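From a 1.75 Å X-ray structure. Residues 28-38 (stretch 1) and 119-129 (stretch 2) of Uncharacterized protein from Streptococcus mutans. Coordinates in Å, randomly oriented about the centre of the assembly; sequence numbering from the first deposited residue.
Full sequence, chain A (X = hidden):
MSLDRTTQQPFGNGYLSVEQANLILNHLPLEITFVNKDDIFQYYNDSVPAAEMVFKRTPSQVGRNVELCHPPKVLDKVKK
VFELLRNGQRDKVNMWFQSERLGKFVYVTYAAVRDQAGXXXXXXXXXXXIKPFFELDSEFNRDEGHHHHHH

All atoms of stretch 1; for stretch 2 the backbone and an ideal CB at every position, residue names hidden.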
# COMPACT_ATOMS: atom_id res chain seq x y z
N LEU A 28 -4.52 3.92 -0.55
CA LEU A 28 -3.35 3.64 -1.39
C LEU A 28 -3.79 3.50 -2.84
O LEU A 28 -4.92 3.06 -3.09
CB LEU A 28 -2.62 2.40 -0.89
CG LEU A 28 -1.90 2.55 0.47
CD1 LEU A 28 -1.52 1.17 1.00
CD2 LEU A 28 -0.65 3.44 0.35
N PRO A 29 -2.91 3.84 -3.81
CA PRO A 29 -3.31 3.84 -5.22
C PRO A 29 -3.19 2.44 -5.85
O PRO A 29 -2.64 2.28 -6.96
CB PRO A 29 -2.28 4.80 -5.84
CG PRO A 29 -1.06 4.54 -5.09
CD PRO A 29 -1.50 4.21 -3.66
N LEU A 30 -3.73 1.43 -5.15
CA LEU A 30 -3.53 0.03 -5.52
C LEU A 30 -4.81 -0.72 -5.27
O LEU A 30 -5.50 -0.43 -4.29
CB LEU A 30 -2.44 -0.61 -4.66
CG LEU A 30 -1.06 0.04 -4.65
CD1 LEU A 30 -0.17 -0.45 -3.49
CD2 LEU A 30 -0.37 -0.22 -5.99
N GLU A 31 -5.13 -1.69 -6.13
CA GLU A 31 -6.19 -2.66 -5.85
C GLU A 31 -5.45 -3.80 -5.18
O GLU A 31 -4.55 -4.39 -5.79
CB GLU A 31 -6.85 -3.17 -7.15
CG GLU A 31 -7.66 -2.13 -7.91
CD GLU A 31 -8.20 -2.66 -9.23
OE1 GLU A 31 -8.27 -3.91 -9.46
OE2 GLU A 31 -8.59 -1.82 -10.04
N ILE A 32 -5.82 -4.11 -3.94
CA ILE A 32 -5.07 -5.09 -3.12
C ILE A 32 -5.98 -6.27 -2.87
O ILE A 32 -7.18 -6.09 -2.59
CB ILE A 32 -4.66 -4.43 -1.79
CG1 ILE A 32 -3.72 -3.24 -2.11
CG2 ILE A 32 -3.98 -5.43 -0.76
CD1 ILE A 32 -3.35 -2.40 -0.90
N THR A 33 -5.43 -7.47 -2.96
CA THR A 33 -6.18 -8.66 -2.51
C THR A 33 -5.23 -9.51 -1.69
O THR A 33 -4.02 -9.47 -1.90
CB THR A 33 -6.79 -9.54 -3.67
OG1 THR A 33 -5.76 -10.33 -4.27
CG2 THR A 33 -7.50 -8.69 -4.73
N PHE A 34 -5.77 -10.26 -0.74
CA PHE A 34 -4.92 -11.12 0.07
C PHE A 34 -5.55 -12.49 0.17
O PHE A 34 -6.72 -12.61 0.48
CB PHE A 34 -4.75 -10.52 1.47
CG PHE A 34 -4.03 -11.40 2.41
CD1 PHE A 34 -2.66 -11.66 2.23
CD2 PHE A 34 -4.69 -11.97 3.49
CE1 PHE A 34 -1.95 -12.47 3.14
CE2 PHE A 34 -4.00 -12.81 4.40
CZ PHE A 34 -2.64 -13.06 4.22
N VAL A 35 -4.74 -13.51 -0.09
CA VAL A 35 -5.14 -14.92 0.06
C VAL A 35 -4.27 -15.53 1.16
O VAL A 35 -3.05 -15.38 1.15
CB VAL A 35 -4.93 -15.67 -1.28
CG1 VAL A 35 -5.20 -17.16 -1.12
CG2 VAL A 35 -5.80 -15.07 -2.38
N ASN A 36 -4.87 -16.20 2.14
CA ASN A 36 -4.07 -16.64 3.31
C ASN A 36 -3.37 -17.96 3.00
O ASN A 36 -3.50 -18.49 1.89
CB ASN A 36 -4.91 -16.72 4.59
CG ASN A 36 -6.06 -17.75 4.49
OD1 ASN A 36 -5.94 -18.76 3.79
ND2 ASN A 36 -7.16 -17.49 5.21
N LYS A 37 -2.63 -18.46 3.97
CA LYS A 37 -1.84 -19.68 3.78
C LYS A 37 -2.70 -20.97 3.60
O LYS A 37 -2.17 -22.02 3.21
CB LYS A 37 -0.82 -19.80 4.91
CG LYS A 37 -1.45 -20.12 6.22
CD LYS A 37 -0.46 -20.21 7.36
CE LYS A 37 -1.20 -20.55 8.65
NZ LYS A 37 -2.26 -21.62 8.46
N ASP A 38 -4.01 -20.87 3.85
CA ASP A 38 -4.98 -21.95 3.59
C ASP A 38 -5.73 -21.77 2.28
O ASP A 38 -6.81 -22.34 2.09
CB ASP A 38 -5.97 -22.05 4.75
CG ASP A 38 -5.28 -22.29 6.06
OD1 ASP A 38 -4.36 -23.14 6.08
OD2 ASP A 38 -5.62 -21.62 7.07
N UNK A 119 8.67 -17.41 7.55
CA UNK A 119 7.56 -18.31 7.36
C UNK A 119 6.42 -17.74 6.49
O UNK A 119 6.14 -16.54 6.52
CB UNK A 119 7.01 -18.71 8.73
N UNK A 120 5.75 -18.61 5.74
CA UNK A 120 4.78 -18.20 4.71
C UNK A 120 3.43 -17.86 5.33
O UNK A 120 2.85 -18.67 6.05
CB UNK A 120 4.61 -19.30 3.67
N UNK A 121 2.93 -16.65 5.04
CA UNK A 121 1.65 -16.20 5.59
C UNK A 121 0.56 -15.96 4.54
O UNK A 121 -0.61 -15.71 4.89
CB UNK A 121 1.87 -14.91 6.38
N UNK A 122 0.91 -16.07 3.27
CA UNK A 122 -0.09 -15.97 2.21
C UNK A 122 0.45 -15.21 1.02
O UNK A 122 1.66 -14.95 0.93
CB UNK A 122 -1.36 -15.29 2.73
N UNK A 123 -0.45 -14.88 0.09
CA UNK A 123 -0.02 -14.14 -1.11
C UNK A 123 -0.75 -12.81 -1.18
O UNK A 123 -1.97 -12.76 -1.05
CB UNK A 123 -0.28 -14.95 -2.38
N UNK A 124 0.03 -11.74 -1.38
CA UNK A 124 -0.49 -10.37 -1.51
C UNK A 124 -0.46 -10.00 -2.99
O UNK A 124 0.61 -10.04 -3.60
CB UNK A 124 0.32 -9.38 -0.68
N UNK A 125 -1.61 -9.65 -3.57
CA UNK A 125 -1.65 -9.15 -4.95
C UNK A 125 -1.98 -7.67 -4.94
O UNK A 125 -2.90 -7.24 -4.23
CB UNK A 125 -2.67 -9.92 -5.79
N UNK A 126 -1.20 -6.87 -5.67
CA UNK A 126 -1.51 -5.46 -5.79
C UNK A 126 -1.35 -4.99 -7.23
O UNK A 126 -0.39 -5.39 -7.96
CB UNK A 126 -0.62 -4.64 -4.86
N UNK A 127 -2.32 -4.20 -7.65
CA UNK A 127 -2.43 -3.78 -9.04
C UNK A 127 -2.34 -2.25 -9.07
O UNK A 127 -3.04 -1.56 -8.31
CB UNK A 127 -3.73 -4.28 -9.67
N UNK A 128 -1.51 -1.73 -9.97
CA UNK A 128 -1.34 -0.28 -10.08
C UNK A 128 -1.47 0.19 -11.52
O UNK A 128 -1.07 -0.50 -12.45
CB UNK A 128 0.02 0.14 -9.52
N UNK A 129 -2.02 1.39 -11.70
CA UNK A 129 -1.97 2.00 -13.02
C UNK A 129 -0.66 2.81 -13.09
O UNK A 129 -0.41 3.73 -12.29
CB UNK A 129 -3.20 2.88 -13.28

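Stretch 2 runs antiparallel to stretch 1, and three two-way pairs of backbone hydrogen bonds set the register, so positions 122 to 128 can each be read against a partner.

Position 119 has nothing of stretch 1 near its ideal CB and tolerates almost anything; it is D119. At 120 the CB is equally free, but a long side chain could reach back toward K37. F120 does so, its CD2 4.1 Å from K37 CB.

At 121 the CB points away, which favours a polar or flexible residue. Q121 fits, and its NE2 makes a weak hydrogen bond to D119 O, while its carbonyl O meets the edge of the F34 ring, 3.4 Å from CZ.

At 122, with phi near 141° and psi near -170°, a CB would be jammed against the preceding carbonyl; an ideal one also lies 2.3 Å from V35 O and 2.9 Å from F34 CE1. Glycine alone suits, and G122 brings its CA to 3.2 Å from V35 O.

At 123 the backbone pairs with V35 through hydrogen bonds both ways. The CB shares a face with V35, and beta-branched or other apolar residues would suit. It is V123.

The CB of 124 lies on the face of I32 and F34, which calls for an apolar side chain long enough to reach them. L124 leans in until CD1 is 3.5 Å from I32 CG2.

At 125 the ideal CB is 3.5 Å from T33 OG1; a threonine, a glutamine or an acid could work beside that hydroxyl. E125 extends fully, and a water links its OE1 to T33 OG1. Its backbone forms the central pair of hydrogen bonds with T33.

Position 126 sees I32 CG1 and L30 CB near its ideal CB, so aromatic or aliphatic residues are natural. In Y126 the CB packs on I32 CG1 at 4.3 Å and CD1 approaches L30 CD2 at 4.3 Å.

At 127 the CB sits beside that of E31, and a compact beta-branched residue fits. V127 puts its CB 4.1 Å from E31 CB.

The CB of 128 lies against L30 CD2, inviting aliphatic carbon with freedom at the tip. Q128 supplies methylenes, CB at 3.6 Å from L30 CD2, while its amide bonds elsewhere in the structure.

At 129 stretch 1 offers the CB no contact, so many side chains would do; it is D129, whose backbone N is linked to P29 O through a water.

Stretch 2 (119-129) DFQGVLEYVQD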
# COMPACT_ATOMS: atom_id res chain seq x y z
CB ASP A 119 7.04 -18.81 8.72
CG ASP A 119 8.08 -19.63 9.49
OD1 ASP A 119 9.07 -20.13 8.85
OD2 ASP A 119 7.93 -19.78 10.73
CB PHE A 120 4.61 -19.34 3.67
CG PHE A 120 3.73 -18.98 2.52
CD1 PHE A 120 4.19 -18.15 1.51
CD2 PHE A 120 2.42 -19.47 2.45
CE1 PHE A 120 3.35 -17.83 0.45
CE2 PHE A 120 1.60 -19.15 1.37
CZ PHE A 120 2.06 -18.33 0.38
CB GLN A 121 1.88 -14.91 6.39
CG GLN A 121 2.94 -15.03 7.46
CD GLN A 121 2.63 -16.12 8.47
OE1 GLN A 121 1.46 -16.38 8.79
NE2 GLN A 121 3.67 -16.78 8.97
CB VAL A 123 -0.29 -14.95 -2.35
CG1 VAL A 123 -0.05 -14.11 -3.60
CG2 VAL A 123 0.64 -16.19 -2.38
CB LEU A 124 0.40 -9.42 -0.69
CG LEU A 124 0.24 -7.91 -0.90
CD1 LEU A 124 -1.18 -7.49 -0.53
CD2 LEU A 124 1.26 -7.17 -0.09
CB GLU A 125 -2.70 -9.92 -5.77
CG GLU A 125 -2.81 -9.43 -7.24
CD GLU A 125 -3.82 -10.21 -8.07
OE1 GLU A 125 -4.48 -11.14 -7.54
OE2 GLU A 125 -3.94 -9.88 -9.27
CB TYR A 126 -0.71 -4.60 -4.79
CG TYR A 126 0.79 -4.82 -4.72
CD1 TYR A 126 1.65 -4.00 -5.45
CD2 TYR A 126 1.35 -5.81 -3.91
CE1 TYR A 126 3.02 -4.16 -5.37
CE2 TYR A 126 2.72 -5.99 -3.82
CZ TYR A 126 3.55 -5.14 -4.56
OH TYR A 126 4.91 -5.30 -4.51
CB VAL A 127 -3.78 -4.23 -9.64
CG1 VAL A 127 -3.88 -3.78 -11.05
CG2 VAL A 127 -3.99 -5.76 -9.53
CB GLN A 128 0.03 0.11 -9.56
CG GLN A 128 0.22 1.66 -9.33
CD GLN A 128 1.55 1.96 -8.65
OE1 GLN A 128 2.39 1.06 -8.50
NE2 GLN A 128 1.74 3.20 -8.26
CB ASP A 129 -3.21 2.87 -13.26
CG ASP A 129 -3.10 3.69 -14.53
OD1 ASP A 129 -2.47 3.23 -15.52
OD2 ASP A 129 -3.65 4.83 -14.52
O HOH W 1 -3.00 2.96 -9.51
O HOH W 2 -3.83 -12.32 -3.28
O HOH W 3 -7.20 -11.97 -6.11
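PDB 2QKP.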